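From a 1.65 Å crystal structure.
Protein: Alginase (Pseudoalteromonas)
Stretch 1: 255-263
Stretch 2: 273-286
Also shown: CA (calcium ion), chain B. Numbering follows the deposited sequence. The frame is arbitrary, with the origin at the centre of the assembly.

Stretch 1 255-263: NGIFDVYVR
Stretch 2 (273-286) KFALGTMTSGETFN

What fastens the two stretches? Two strands, one carrying Phe-258 to Arg-263 and the other Lys-273 to Met-279, run antiparallel, joined by backbone hydrogen bonds. Phe-258 N donates to Met-279 O (2.8 Å) and Met-279 N to Phe-258 O (3.0 Å); Val-262 N donates to Phe-274 O (3.0 Å) and Phe-274 N to Val-262 O (2.9 Å).

Where does the register shift? Val-260 N donates to Gly-277 O (2.8 Å), while Val-260 O accepts from both Leu-276 N (2.8 Å) and Gly-277 N (3.1 Å). This is a beta bulge: Leu-276 turns to phi/psi -102/-39, so Tyr-261 pairs with Ala-275 and Asp-259 with Thr-278. One water donates to Asp-259 OD1 (2.8 Å) and Gly-277 O (3.0 Å), a bridge the carboxylate makes possible.

What packs on the Val-260 face? Buried Phe-258 (m), Val-260 (t), Val-262 (p) and Met-279 (p) suit it, being apolar. Val-260 CG2 meets Met-279 SD at 4.0 Å; Leu-276 (m) sends CD1 to 4.2 Å from Val-262 CB. Phe-274 (t) touches Val-262 CG1 through CB (3.9 Å) while its ring leads away. Gly-277, nearly fully extended, leaves its place beside Val-260 without a side chain.

How are the ends organised? Asn-255 OD1 and Ile-257 O each bind calcium at 2.4 Å. Gly-256 has phi/psi 86/-8, where a CB would jam against the preceding carbonyl O. A water bridges Gly-256 O (2.8 Å) and Ser-281 N (2.9 Å). Lys-273 CD lies over the Arg-263 guanidinium, 3.6 Å from NH2.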

ATOM      1  N   ASN A 255     -19.474   0.605   4.932  1.00 26.66           N
ATOM      2  CA  ASN A 255     -20.534  -0.205   4.328  1.00 30.05           C
ATOM      3  C   ASN A 255     -20.041  -1.484   3.651  1.00 29.25           C
ATOM      4  O   ASN A 255     -20.813  -2.186   2.999  1.00 30.05           O
ATOM      5  CB  ASN A 255     -21.381   0.617   3.354  1.00 30.84           C
ATOM      6  CG  ASN A 255     -20.674   0.874   2.046  1.00 29.43           C
ATOM      7  OD1 ASN A 255     -19.462   0.746   1.970  1.00 29.02           O
ATOM      8  ND2 ASN A 255     -21.426   1.231   1.009  1.00 31.05           N
ATOM      9  N   GLY A 256     -18.755  -1.789   3.812  1.00 24.47           N
ATOM     10  CA  GLY A 256     -18.212  -3.035   3.304  1.00 24.71           C
ATOM     11  C   GLY A 256     -17.781  -2.949   1.851  1.00 24.67           C
ATOM     12  O   GLY A 256     -17.183  -3.880   1.318  1.00 28.96           O
ATOM     13  N   ILE A 257     -18.102  -1.836   1.202  1.00 26.61           N
ATOM     14  CA  ILE A 257     -17.669  -1.617  -0.173  1.00 24.81           C
ATOM     15  C   ILE A 257     -16.414  -0.759  -0.152  1.00 22.62           C
ATOM     16  O   ILE A 257     -16.466   0.423   0.160  1.00 22.08           O
ATOM     17  CB  ILE A 257     -18.755  -0.930  -1.021  1.00 25.14           C
ATOM     18  CG1 ILE A 257     -20.022  -1.792  -1.049  1.00 30.42           C
ATOM     19  CG2 ILE A 257     -18.246  -0.670  -2.438  1.00 25.98           C
ATOM     20  CD1 ILE A 257     -21.162  -1.175  -1.862  1.00 29.13           C
ATOM     21  N   PHE A 258     -15.275  -1.362  -0.470  1.00 23.18           N
ATOM     22  CA  PHE A 258     -14.021  -0.641  -0.402  1.00 22.03           C
ATOM     23  C   PHE A 258     -13.744   0.068  -1.718  1.00 20.43           C
ATOM     24  O   PHE A 258     -13.849  -0.535  -2.780  1.00 23.32           O
ATOM     25  CB  PHE A 258     -12.879  -1.607  -0.083  1.00 21.58           C
ATOM     26  CG  PHE A 258     -13.046  -2.305   1.225  1.00 19.88           C
ATOM     27  CD1 PHE A 258     -13.742  -3.499   1.302  1.00 24.93           C
ATOM     28  CD2 PHE A 258     -12.550  -1.738   2.390  1.00 20.89           C
ATOM     29  CE1 PHE A 258     -13.914  -4.139   2.523  1.00 24.69           C
ATOM     30  CE2 PHE A 258     -12.722  -2.369   3.618  1.00 23.96           C
ATOM     31  CZ  PHE A 258     -13.409  -3.572   3.682  1.00 23.99           C
ATOM     32  N   ASP A 259     -13.419   1.351  -1.631  1.00 19.60           N
ATOM     33  CA  ASP A 259     -12.908   2.090  -2.773  1.00 20.85           C
ATOM     34  C   ASP A 259     -11.454   1.705  -2.985  1.00 20.69           C
ATOM     35  O   ASP A 259     -10.683   1.582  -2.028  1.00 19.54           O
ATOM     36  CB  ASP A 259     -12.997   3.587  -2.512  1.00 21.20           C
ATOM     37  CG  ASP A 259     -14.427   4.082  -2.486  1.00 23.89           C
ATOM     38  OD1 ASP A 259     -15.103   3.978  -3.532  1.00 24.12           O
ATOM     39  OD2 ASP A 259     -14.877   4.550  -1.426  1.00 24.15           O
ATOM     40  N   VAL A 260     -11.079   1.503  -4.240  1.00 21.94           N
ATOM     41  CA  VAL A 260      -9.684   1.284  -4.569  1.00 21.85           C
ATOM     42  C   VAL A 260      -9.279   2.480  -5.400  1.00 19.60           C
ATOM     43  O   VAL A 260      -9.879   2.753  -6.440  1.00 19.37           O
ATOM     44  CB  VAL A 260      -9.469   0.002  -5.387  1.00 22.38           C
ATOM     45  CG1 VAL A 260      -7.988  -0.158  -5.730  1.00 18.69           C
ATOM     46  CG2 VAL A 260     -10.004  -1.211  -4.638  1.00 21.49           C
ATOM     47  N   TYR A 261      -8.294   3.225  -4.927  1.00 15.45           N
ATOM     48  CA  TYR A 261      -7.919   4.456  -5.594  1.00 19.69           C
ATOM     49  C   TYR A 261      -6.448   4.724  -5.419  1.00 17.64           C
ATOM     50  O   TYR A 261      -5.766   4.072  -4.608  1.00 18.29           O
ATOM     51  CB  TYR A 261      -8.743   5.649  -5.072  1.00 18.07           C
ATOM     52  CG  TYR A 261      -8.588   5.957  -3.593  1.00 17.55           C
ATOM     53  CD1 TYR A 261      -7.606   6.835  -3.140  1.00 18.14           C
ATOM     54  CD2 TYR A 261      -9.448   5.399  -2.666  1.00 17.55           C
ATOM     55  CE1 TYR A 261      -7.480   7.136  -1.796  1.00 20.35           C
ATOM     56  CE2 TYR A 261      -9.326   5.691  -1.307  1.00 21.85           C
ATOM     57  CZ  TYR A 261      -8.346   6.560  -0.887  1.00 21.16           C
ATOM     58  OH  TYR A 261      -8.225   6.840   0.459  1.00 21.44           O
ATOM     59  N   VAL A 262      -5.961   5.692  -6.179  1.00 19.61           N
ATOM     60  CA  VAL A 262      -4.568   6.052  -6.110  1.00 15.32           C
ATOM     61  C   VAL A 262      -4.409   7.540  -5.847  1.00 18.45           C
ATOM     62  O   VAL A 262      -5.205   8.361  -6.317  1.00 19.25           O
ATOM     63  CB  VAL A 262      -3.834   5.649  -7.411  1.00 15.93           C
ATOM     64  CG1 VAL A 262      -4.448   6.379  -8.612  1.00 20.34           C
ATOM     65  CG2 VAL A 262      -2.352   5.952  -7.289  1.00 21.26           C
ATOM     66  N   ARG A 263      -3.395   7.893  -5.066  1.00 17.05           N
ATOM     67  CA  ARG A 263      -2.965   9.284  -4.992  1.00 15.90           C
ATOM     68  C   ARG A 263      -1.556   9.350  -5.533  1.00 18.49           C
ATOM     69  O   ARG A 263      -0.693   8.554  -5.125  1.00 19.21           O
ATOM     70  CB  ARG A 263      -2.951   9.781  -3.546  1.00 19.98           C
ATOM     71  CG  ARG A 263      -4.323   9.961  -2.947  1.00 21.08           C
ATOM     72  CD  ARG A 263      -4.254  10.389  -1.488  1.00 21.49           C
ATOM     73  NE  ARG A 263      -5.558  10.890  -1.072  1.00 22.34           N
ATOM     74  CZ  ARG A 263      -5.903  12.170  -1.140  1.00 24.07           C
ATOM     75  NH1 ARG A 263      -5.026  13.062  -1.583  1.00 21.79           N
ATOM     76  NH2 ARG A 263      -7.118  12.552  -0.772  1.00 23.06           N
ATOM     77  N   LYS A 273      -5.747  12.573  -6.908  1.00 18.53           N
ATOM     78  CA  LYS A 273      -6.368  11.296  -6.595  1.00 17.38           C
ATOM     79  C   LYS A 273      -7.298  10.833  -7.702  1.00 21.21           C
ATOM     80  O   LYS A 273      -7.841  11.652  -8.458  1.00 24.45           O
ATOM     81  CB  LYS A 273      -7.109  11.375  -5.263  1.00 22.30           C
ATOM     82  CG  LYS A 273      -8.417  12.166  -5.298  1.00 21.24           C
ATOM     83  CD  LYS A 273      -8.877  12.416  -3.856  1.00 22.62           C
ATOM     84  CE  LYS A 273     -10.384  12.558  -3.724  1.00 27.71           C
ATOM     85  NZ  LYS A 273     -10.753  12.926  -2.312  1.00 27.24           N
ATOM     86  N   PHE A 274      -7.458   9.518  -7.806  1.00 20.18           N
ATOM     87  CA  PHE A 274      -8.194   8.919  -8.910  1.00 21.58           C
ATOM     88  C   PHE A 274      -8.798   7.592  -8.495  1.00 19.99           C
ATOM     89  O   PHE A 274      -8.092   6.705  -8.017  1.00 19.17           O
ATOM     90  CB  PHE A 274      -7.247   8.699 -10.088  1.00 19.37           C
ATOM     91  CG  PHE A 274      -7.945   8.508 -11.406  1.00 25.93           C
ATOM     92  CD1 PHE A 274      -8.379   7.254 -11.803  1.00 26.20           C
ATOM     93  CD2 PHE A 274      -8.134   9.582 -12.263  1.00 27.74           C
ATOM     94  CE1 PHE A 274      -9.006   7.074 -13.034  1.00 23.73           C
ATOM     95  CE2 PHE A 274      -8.768   9.407 -13.498  1.00 30.61           C
ATOM     96  CZ  PHE A 274      -9.202   8.146 -13.880  1.00 27.67           C
ATOM     97  N   ALA A 275     -10.106   7.450  -8.687  1.00 19.17           N
ATOM     98  CA  ALA A 275     -10.785   6.204  -8.360  1.00 22.57           C
ATOM     99  C   ALA A 275     -10.563   5.129  -9.427  1.00 21.55           C
ATOM    100  O   ALA A 275     -10.771   5.371 -10.618  1.00 21.89           O
ATOM    101  CB  ALA A 275     -12.283   6.445  -8.137  1.00 22.99           C
ATOM    102  N   LEU A 276     -10.159   3.939  -8.985  1.00 20.54           N
ATOM    103  CA  LEU A 276      -9.913   2.826  -9.899  1.00 19.04           C
ATOM    104  C   LEU A 276     -11.052   1.813  -9.902  1.00 20.51           C
ATOM    105  O   LEU A 276     -11.405   1.270 -10.934  1.00 20.99           O
ATOM    106  CB  LEU A 276      -8.581   2.146  -9.543  1.00 20.61           C
ATOM    107  CG  LEU A 276      -7.404   3.126  -9.646  1.00 19.50           C
ATOM    108  CD1 LEU A 276      -6.165   2.576  -8.949  1.00 24.28           C
ATOM    109  CD2 LEU A 276      -7.116   3.495 -11.116  1.00 24.02           C
ATOM    110  N   GLY A 277     -11.628   1.544  -8.738  1.00 21.84           N
ATOM    111  CA  GLY A 277     -12.714   0.587  -8.666  1.00 21.06           C
ATOM    112  C   GLY A 277     -13.261   0.461  -7.264  1.00 23.64           C
ATOM    113  O   GLY A 277     -12.909   1.247  -6.390  1.00 20.82           O
ATOM    114  N   THR A 278     -14.135  -0.523  -7.075  1.00 22.09           N
ATOM    115  CA  THR A 278     -14.642  -0.895  -5.758  1.00 24.25           C
ATOM    116  C   THR A 278     -14.652  -2.413  -5.630  1.00 24.70           C
ATOM    117  O   THR A 278     -14.664  -3.130  -6.627  1.00 21.79           O
ATOM    118  CB  THR A 278     -16.082  -0.385  -5.524  1.00 24.54           C
ATOM    119  OG1 THR A 278     -16.947  -0.917  -6.537  1.00 27.87           O
ATOM    120  CG2 THR A 278     -16.138   1.134  -5.548  1.00 22.06           C
ATOM    121  N   MET A 279     -14.644  -2.900  -4.390  1.00 23.54           N
ATOM    122  CA  MET A 279     -14.670  -4.332  -4.134  1.00 25.05           C
ATOM    123  C   MET A 279     -15.294  -4.599  -2.779  1.00 24.58           C
ATOM    124  O   MET A 279     -15.320  -3.722  -1.921  1.00 25.76           O
ATOM    125  CB  MET A 279     -13.250  -4.912  -4.138  1.00 25.44           C
ATOM    126  CG  MET A 279     -12.345  -4.350  -3.039  1.00 26.38           C
ATOM    127  SD  MET A 279     -10.620  -4.877  -3.213  1.00 24.57           S
ATOM    128  CE  MET A 279     -10.833  -6.659  -3.344  1.00 23.47           C
ATOM    129  N   THR A 280     -15.788  -5.818  -2.602  1.00 25.12           N
ATOM    130  CA  THR A 280     -16.206  -6.272  -1.290  1.00 24.97           C
ATOM    131  C   THR A 280     -15.175  -7.260  -0.739  1.00 26.94           C
ATOM    132  O   THR A 280     -14.377  -7.843  -1.482  1.00 24.53           O
ATOM    133  CB  THR A 280     -17.640  -6.876  -1.299  1.00 28.17           C
ATOM    134  OG1 THR A 280     -17.693  -8.005  -2.184  1.00 29.40           O
ATOM    135  CG2 THR A 280     -18.652  -5.826  -1.747  1.00 30.20           C
ATOM    136  N   SER A 281     -15.178  -7.420   0.572  1.00 23.59           N
ATOM    137  CA  SER A 281     -14.235  -8.314   1.229  1.00 23.21           C
ATOM    138  C   SER A 281     -14.291  -9.720   0.631  1.00 25.75           C
ATOM    139  O   SER A 281     -15.370 -10.310   0.496  1.00 26.89           O
ATOM    140  CB  SER A 281     -14.535  -8.371   2.725  1.00 25.33           C
ATOM    141  OG  SER A 281     -13.560  -9.139   3.396  1.00 24.53           O
ATOM    142  N   GLY A 282     -13.129 -10.251   0.260  1.00 23.62           N
ATOM    143  CA  GLY A 282     -13.068 -11.571  -0.339  1.00 25.59           C
ATOM    144  C   GLY A 282     -12.881 -11.531  -1.848  1.00 26.59           C
ATOM    145  O   GLY A 282     -12.572 -12.541  -2.472  1.00 27.85           O
ATOM    146  N   GLU A 283     -13.080 -10.364  -2.443  1.00 25.98           N
ATOM    147  CA  GLU A 283     -12.920 -10.232  -3.887  1.00 25.17           C
ATOM    148  C   GLU A 283     -11.459 -10.021  -4.270  1.00 26.33           C
ATOM    149  O   GLU A 283     -10.620  -9.757  -3.409  1.00 22.20           O
ATOM    150  CB  GLU A 283     -13.816  -9.121  -4.429  1.00 27.84           C
ATOM    151  CG  GLU A 283     -15.289  -9.507  -4.435  1.00 29.18           C
ATOM    152  CD  GLU A 283     -16.163  -8.491  -5.143  1.00 32.08           C
ATOM    153  OE1 GLU A 283     -17.127  -8.912  -5.817  1.00 38.17           O
ATOM    154  OE2 GLU A 283     -15.892  -7.277  -5.025  1.00 28.16           O
ATOM    155  N   THR A 284     -11.165 -10.142  -5.564  1.00 26.34           N
ATOM    156  CA  THR A 284      -9.794 -10.084  -6.053  1.00 23.50           C
ATOM    157  C   THR A 284      -9.724  -9.163  -7.261  1.00 23.52           C
ATOM    158  O   THR A 284     -10.664  -9.109  -8.052  1.00 23.56           O
ATOM    159  CB  THR A 284      -9.296 -11.490  -6.464  1.00 26.64           C
ATOM    160  OG1 THR A 284      -9.356 -12.378  -5.336  1.00 29.90           O
ATOM    161  CG2 THR A 284      -7.864 -11.437  -6.993  1.00 26.40           C
ATOM    162  N   PHE A 285      -8.626  -8.419  -7.387  1.00 21.08           N
ATOM    163  CA  PHE A 285      -8.421  -7.574  -8.564  1.00 22.56           C
ATOM    164  C   PHE A 285      -6.965  -7.627  -9.002  1.00 22.29           C
ATOM    165  O   PHE A 285      -6.115  -8.166  -8.289  1.00 25.52           O
ATOM    166  CB  PHE A 285      -8.858  -6.132  -8.290  1.00 22.20           C
ATOM    167  CG  PHE A 285      -8.008  -5.406  -7.264  1.00 20.42           C
ATOM    168  CD1 PHE A 285      -8.262  -5.523  -5.912  1.00 22.82           C
ATOM    169  CD2 PHE A 285      -6.979  -4.564  -7.669  1.00 19.78           C
ATOM    170  CE1 PHE A 285      -7.486  -4.837  -4.982  1.00 20.47           C
ATOM    171  CE2 PHE A 285      -6.211  -3.879  -6.755  1.00 20.89           C
ATOM    172  CZ  PHE A 285      -6.461  -4.008  -5.406  1.00 18.38           C
ATOM    173  N   ASN A 286      -6.682  -7.084 -10.180  1.00 23.65           N
ATOM    174  CA  ASN A 286      -5.320  -7.038 -10.677  1.00 21.46           C
ATOM    175  C   ASN A 286      -4.731  -5.652 -10.497  1.00 23.02           C
ATOM    176  O   ASN A 286      -5.364  -4.646 -10.834  1.00 20.94           O
ATOM    177  CB  ASN A 286      -5.279  -7.436 -12.157  1.00 23.68           C
ATOM    178  CG  ASN A 286      -3.875  -7.755 -12.638  1.00 31.66           C
ATOM    179  OD1 ASN A 286      -3.351  -8.838 -12.370  1.00 38.16           O
ATOM    180  ND2 ASN A 286      -3.260  -6.819 -13.356  1.00 31.82           N
TER
HETATM  181 CA    CA B 501     -17.549   2.130   1.426  1.00 24.73          CA
HETATM  182  O   HOH W   1     -17.282  -6.481   2.291  1.00 29.26           O
HETATM  183  O   HOH W   2     -13.709   4.063  -5.967  1.00 25.30           O
HETATM  184  O   HOH W   3     -15.877   3.932   0.945  1.00 24.10           O